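Local coordinates for hypothetical conserved protein (Geobacillus kaustophilus, PDB 2YXY) that is of unknown function but, as a DUF1811-family protein, joins a pair of long helices to a small, probably SH3-like antiparallel sheet, at residues R81-G85 and V86-G90; E100-P103 and I104-R108. One frame throughout, in Å; residues are numbered along the deposited sequence.

Contact 1 of 2, residues R81-G85 and V86-G90; sequences RYLKG and VFAWG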
loop_
_atom_site.group_PDB
_atom_site.type_symbol
_atom_site.label_atom_id
_atom_site.label_comp_id
_atom_site.label_asym_id
_atom_site.label_seq_id
_atom_site.Cartn_x
_atom_site.Cartn_y
_atom_site.Cartn_z
ATOM N N ARG A 81 -2.079 6.900 13.836
ATOM C CA ARG A 81 -3.015 7.139 14.908
ATOM C C ARG A 81 -3.474 5.753 15.335
ATOM O O ARG A 81 -3.405 5.402 16.510
ATOM C CB ARG A 81 -4.196 7.981 14.407
ATOM C CG ARG A 81 -5.337 8.118 15.414
ATOM C CD ARG A 81 -6.561 8.786 14.781
ATOM N NE ARG A 81 -7.776 8.469 15.527
ATOM C CZ ARG A 81 -9.013 8.701 15.097
ATOM N NH1 ARG A 81 -9.225 9.261 13.914
ATOM N NH2 ARG A 81 -10.048 8.353 15.847
ATOM N N TYR A 82 -3.935 4.950 14.379
ATOM C CA TYR A 82 -4.363 3.599 14.724
ATOM C C TYR A 82 -4.434 2.660 13.530
ATOM O O TYR A 82 -4.591 3.096 12.389
ATOM C CB TYR A 82 -5.714 3.642 15.434
ATOM C CG TYR A 82 -6.878 3.897 14.524
ATOM C CD1 TYR A 82 -7.608 2.837 13.991
ATOM C CD2 TYR A 82 -7.254 5.195 14.193
ATOM C CE1 TYR A 82 -8.692 3.062 13.145
ATOM C CE2 TYR A 82 -8.332 5.434 13.349
ATOM C CZ TYR A 82 -9.046 4.360 12.829
ATOM O OH TYR A 82 -10.115 4.584 11.995
ATOM N N LEU A 83 -4.319 1.370 13.819
ATOM C CA LEU A 83 -4.363 0.333 12.810
ATOM C C LEU A 83 -5.716 -0.386 12.761
ATOM O O LEU A 83 -6.389 -0.564 13.781
ATOM C CB LEU A 83 -3.259 -0.681 13.071
ATOM C CG LEU A 83 -1.797 -0.255 12.904
ATOM C CD1 LEU A 83 -1.593 0.315 11.512
ATOM C CD2 LEU A 83 -1.413 0.758 13.968
ATOM N N LYS A 84 -6.102 -0.806 11.559
ATOM C CA LYS A 84 -7.364 -1.498 11.331
ATOM C C LYS A 84 -7.242 -2.353 10.074
ATOM O O LYS A 84 -7.208 -1.827 8.965
ATOM C CB LYS A 84 -8.488 -0.479 11.147
ATOM C CG LYS A 84 -9.185 -0.086 12.426
ATOM C CD LYS A 84 -10.163 -1.162 12.874
ATOM C CE LYS A 84 -11.436 -1.146 12.034
ATOM N NZ LYS A 84 -11.158 -1.257 10.577
ATOM N N GLY A 85 -7.182 -3.667 10.247
ATOM C CA GLY A 85 -7.045 -4.544 9.098
ATOM C C GLY A 85 -5.643 -4.344 8.559
ATOM O O GLY A 85 -4.680 -4.410 9.329
ATOM N N VAL A 86 -5.512 -4.077 7.258
ATOM C CA VAL A 86 -4.187 -3.865 6.681
ATOM C C VAL A 86 -3.949 -2.374 6.467
ATOM O O VAL A 86 -3.094 -1.965 5.676
ATOM C CB VAL A 86 -4.027 -4.630 5.345
ATOM C CG1 VAL A 86 -4.231 -6.095 5.581
ATOM C CG2 VAL A 86 -5.011 -4.129 4.315
ATOM N N PHE A 87 -4.718 -1.571 7.196
ATOM C CA PHE A 87 -4.655 -0.118 7.115
ATOM C C PHE A 87 -4.127 0.598 8.368
ATOM O O PHE A 87 -4.359 0.193 9.515
ATOM C CB PHE A 87 -6.041 0.454 6.803
ATOM C CG PHE A 87 -6.522 0.166 5.412
ATOM C CD1 PHE A 87 -6.076 0.930 4.331
ATOM C CD2 PHE A 87 -7.409 -0.872 5.180
ATOM C CE1 PHE A 87 -6.511 0.652 3.028
ATOM C CE2 PHE A 87 -7.851 -1.163 3.884
ATOM C CZ PHE A 87 -7.406 -0.404 2.807
ATOM N N ALA A 88 -3.409 1.678 8.121
ATOM C CA ALA A 88 -2.880 2.496 9.191
ATOM C C ALA A 88 -3.583 3.815 8.984
ATOM O O ALA A 88 -3.500 4.391 7.906
ATOM C CB ALA A 88 -1.374 2.669 9.034
ATOM N N TRP A 89 -4.328 4.266 9.984
ATOM C CA TRP A 89 -4.997 5.556 9.887
ATOM C C TRP A 89 -4.077 6.536 10.606
ATOM O O TRP A 89 -3.606 6.260 11.711
ATOM C CB TRP A 89 -6.341 5.517 10.589
ATOM C CG TRP A 89 -7.280 4.560 9.975
ATOM C CD1 TRP A 89 -7.285 3.198 10.110
ATOM C CD2 TRP A 89 -8.359 4.885 9.110
ATOM N NE1 TRP A 89 -8.312 2.659 9.378
ATOM C CE2 TRP A 89 -8.989 3.676 8.754
ATOM C CE3 TRP A 89 -8.858 6.086 8.598
ATOM C CZ2 TRP A 89 -10.095 3.631 7.914
ATOM C CZ3 TRP A 89 -9.957 6.045 7.759
ATOM C CH2 TRP A 89 -10.565 4.822 7.425
ATOM N N GLY A 90 -3.828 7.671 9.976
ATOM C CA GLY A 90 -2.940 8.662 10.556
ATOM C C GLY A 90 -2.834 9.842 9.617
ATOM O O GLY A 90 -3.779 10.142 8.888
#

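Contact 2 of 2, residues E100-P103 and I104-R108; sequences EALP and ISLLR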
loop_
_atom_site.group_PDB
_atom_site.type_symbol
_atom_site.label_atom_id
_atom_site.label_comp_id
_atom_site.label_asym_id
_atom_site.label_seq_id
_atom_site.Cartn_x
_atom_site.Cartn_y
_atom_site.Cartn_z
ATOM N N GLU A 100 -6.019 10.042 7.200
ATOM C CA GLU A 100 -5.991 9.283 5.961
ATOM C C GLU A 100 -5.661 7.819 6.246
ATOM O O GLU A 100 -4.883 7.527 7.150
ATOM C CB GLU A 100 -4.934 9.923 5.059
ATOM C CG GLU A 100 -4.454 9.125 3.889
ATOM C CD GLU A 100 -3.228 9.753 3.258
ATOM O OE1 GLU A 100 -2.756 9.244 2.220
ATOM O OE2 GLU A 100 -2.732 10.762 3.812
ATOM N N ALA A 101 -6.260 6.908 5.477
ATOM C CA ALA A 101 -6.018 5.471 5.640
ATOM C C ALA A 101 -4.977 5.025 4.614
ATOM O O ALA A 101 -5.166 5.177 3.410
ATOM C CB ALA A 101 -7.317 4.684 5.449
ATOM N N LEU A 102 -3.885 4.454 5.096
ATOM C CA LEU A 102 -2.810 4.026 4.218
ATOM C C LEU A 102 -2.536 2.545 4.404
ATOM O O LEU A 102 -2.497 2.069 5.536
ATOM C CB LEU A 102 -1.549 4.827 4.548
ATOM C CG LEU A 102 -0.678 5.402 3.430
ATOM C CD1 LEU A 102 -1.527 6.248 2.479
ATOM C CD2 LEU A 102 0.430 6.251 4.048
ATOM N N PRO A 103 -2.356 1.794 3.297
ATOM C CA PRO A 103 -2.075 0.350 3.418
ATOM C C PRO A 103 -0.732 0.239 4.130
ATOM O O PRO A 103 0.177 1.055 3.863
ATOM C CB PRO A 103 -1.978 -0.136 1.956
ATOM C CG PRO A 103 -2.702 0.916 1.146
ATOM C CD PRO A 103 -2.360 2.226 1.882
ATOM N N ILE A 104 -0.586 -0.753 5.011
ATOM C CA ILE A 104 0.668 -0.904 5.755
ATOM C C ILE A 104 1.875 -1.156 4.848
ATOM O O ILE A 104 3.030 -0.931 5.241
ATOM C CB ILE A 104 0.562 -2.027 6.849
ATOM C CG1 ILE A 104 0.158 -3.385 6.236
ATOM C CG2 ILE A 104 -0.482 -1.617 7.877
ATOM C CD1 ILE A 104 0.109 -4.526 7.292
ATOM N N SER A 105 1.612 -1.589 3.618
ATOM C CA SER A 105 2.695 -1.831 2.668
ATOM C C SER A 105 3.376 -0.511 2.245
ATOM O O SER A 105 4.442 -0.530 1.629
ATOM C CB SER A 105 2.141 -2.547 1.430
ATOM O OG SER A 105 1.034 -1.825 0.906
ATOM N N LEU A 106 2.758 0.631 2.553
ATOM C CA LEU A 106 3.357 1.917 2.194
ATOM C C LEU A 106 4.156 2.579 3.352
ATOM O O LEU A 106 4.548 3.733 3.239
ATOM C CB LEU A 106 2.270 2.878 1.656
ATOM C CG LEU A 106 1.561 2.403 0.352
ATOM C CD1 LEU A 106 0.659 3.495 -0.188
ATOM C CD2 LEU A 106 2.596 2.042 -0.727
ATOM N N LEU A 107 4.391 1.839 4.441
ATOM C CA LEU A 107 5.141 2.334 5.603
ATOM C C LEU A 107 6.453 1.558 5.721
ATOM O O LEU A 107 6.443 0.338 5.860
ATOM C CB LEU A 107 4.330 2.143 6.889
ATOM C CG LEU A 107 2.921 2.743 6.923
ATOM C CD1 LEU A 107 2.257 2.374 8.243
ATOM C CD2 LEU A 107 2.976 4.259 6.738
ATOM N N ARG A 108 7.584 2.250 5.650
ATOM C CA ARG A 108 8.857 1.559 5.725
ATOM C C ARG A 108 9.010 0.823 7.034
ATOM O O ARG A 108 9.043 1.437 8.105
ATOM C CB ARG A 108 10.011 2.529 5.493
ATOM C CG ARG A 108 10.007 3.018 4.063
ATOM C CD ARG A 108 11.280 3.710 3.634
ATOM N NE ARG A 108 11.100 4.237 2.284
ATOM C CZ ARG A 108 11.989 4.976 1.632
ATOM N NH1 ARG A 108 13.147 5.286 2.201
ATOM N NH2 ARG A 108 11.711 5.411 0.408
#

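Contact 1 of 2, residues R81-G85 and V86-G90
Trp89 and Tyr82 stack flat on one another across a tight beta hairpin, their side chains lying side by side and pointing the same way. The two planes differ by only 3°, and the phenol ring is offset over the five-membered ring of the indole, with centroids 4.2 Å apart. Along the tryptophan, CB sits over the Tyr82 face in a CH-pi contact near CE2. CG then meets CZ, and CD1 comes down to 3.3 Å from Tyr82 CE1. The Tyr82 OH lies over the indole face, nearest CD2 (3.4 Å) and CE2, and Lys84 CB meets the indole edge at NE1, 3.6 Å away. CE3 and CZ2 run on past that OH (3.9 Å from CE3), and the indole also packs on Ala101 of strand 100-103. With alanine in place of Trp89, the Tyr82 ring would probably lose its stacking partner and be freer to turn. Tyr82 CG, placed between its own N and carbonyl carbon (chi1 76°), brings the ring alongside. On the other face of the hairpin Leu83 CD1 presses on Ala88 CB at a tight 3.4 Å. The Arg81 guanidinium turns one face to the Tyr82 ring edge, CE2 over its centre, and NH1 forms a salt bridge with Glu99. Trp89 O accepts from Arg81 N (2.7 Å) and Tyr82 N (3.0 Å), a classic beta bulge. Lys84 to Phe87 complete a beta hairpin with a two-residue type II' turn.

Contact 2 of 2, residues E100-P103 and I104-R108
Pro103 ends strand 100-103 and the chain runs straight into a 3-10 turn, 104-106, closed by Leu106 N donating to Pro103 O at 2.9 Å. The N-H points almost straight at the oxygen (165°), yet the donor stands 45° out of the carbonyl plane, so the bond does not follow a lone pair. One residue on, Leu107 N reaches Ile104 O at 3.2 Å and carries the same three-residue spacing forward. The fold of the backbone brings the proline ring and the Leu106 side chain alongside each other, pointing the same way. Leu106 CG lies anti to its carbonyl carbon (chi1 -62°), and the branch ending in CD1 reaches Pro103 CD at 3.9 Å. A different ring atom, Pro103 CB, meets Ser105 OG at 3.6 Å, a hydroxyl hydrogen-bonded to Ala50 O of helix 39-54. Leu102 packs more loosely: its CG is 4.3 Å from Leu106 CB, and its CD2 lies 4.2 Å from Leu107 CD2. Ile104 starts away from the strand, and its side chain packs on Leu57, Pro59 and Phe62. The turn thus lies between helix 39-54, touched by Pro103, Ile104 and Ser105, and the sheet, where Leu102 and Leu107 both pack on Phe78 of strand 76-84. From the end of the turn onward, backbone bonds of Leu106 with Glu71 and of Arg108 with Glu69 bring the chain alongside strand 67-70 and the residue after it, consistent with closure of an SH3-like barrel.

How the contacts relate
Contacts 1 and 2 follow each other in the chain and meet in the sheet, their centres about 8 Å apart, because strands 87-92 and 100-103 are antiparallel neighbours. Probable backbone hydrogen bonds join them: Ala88 N to Leu102 O and Glu100 N to Gly90 O, each 2.8 Å. A further backbone bond links Val86, in the hairpin turn, with Ile104, where the 3-10 turn begins. Side chains meet on both faces: Ala88 CB packs on Leu107 CD1 at 3.7 Å, and Trp89 CZ3 on Ala101 CB at 3.8 Å. Both contacts also touch Met51 of helix 39-54, through Val86 and Phe87 in contact 1 and Pro103 in contact 2.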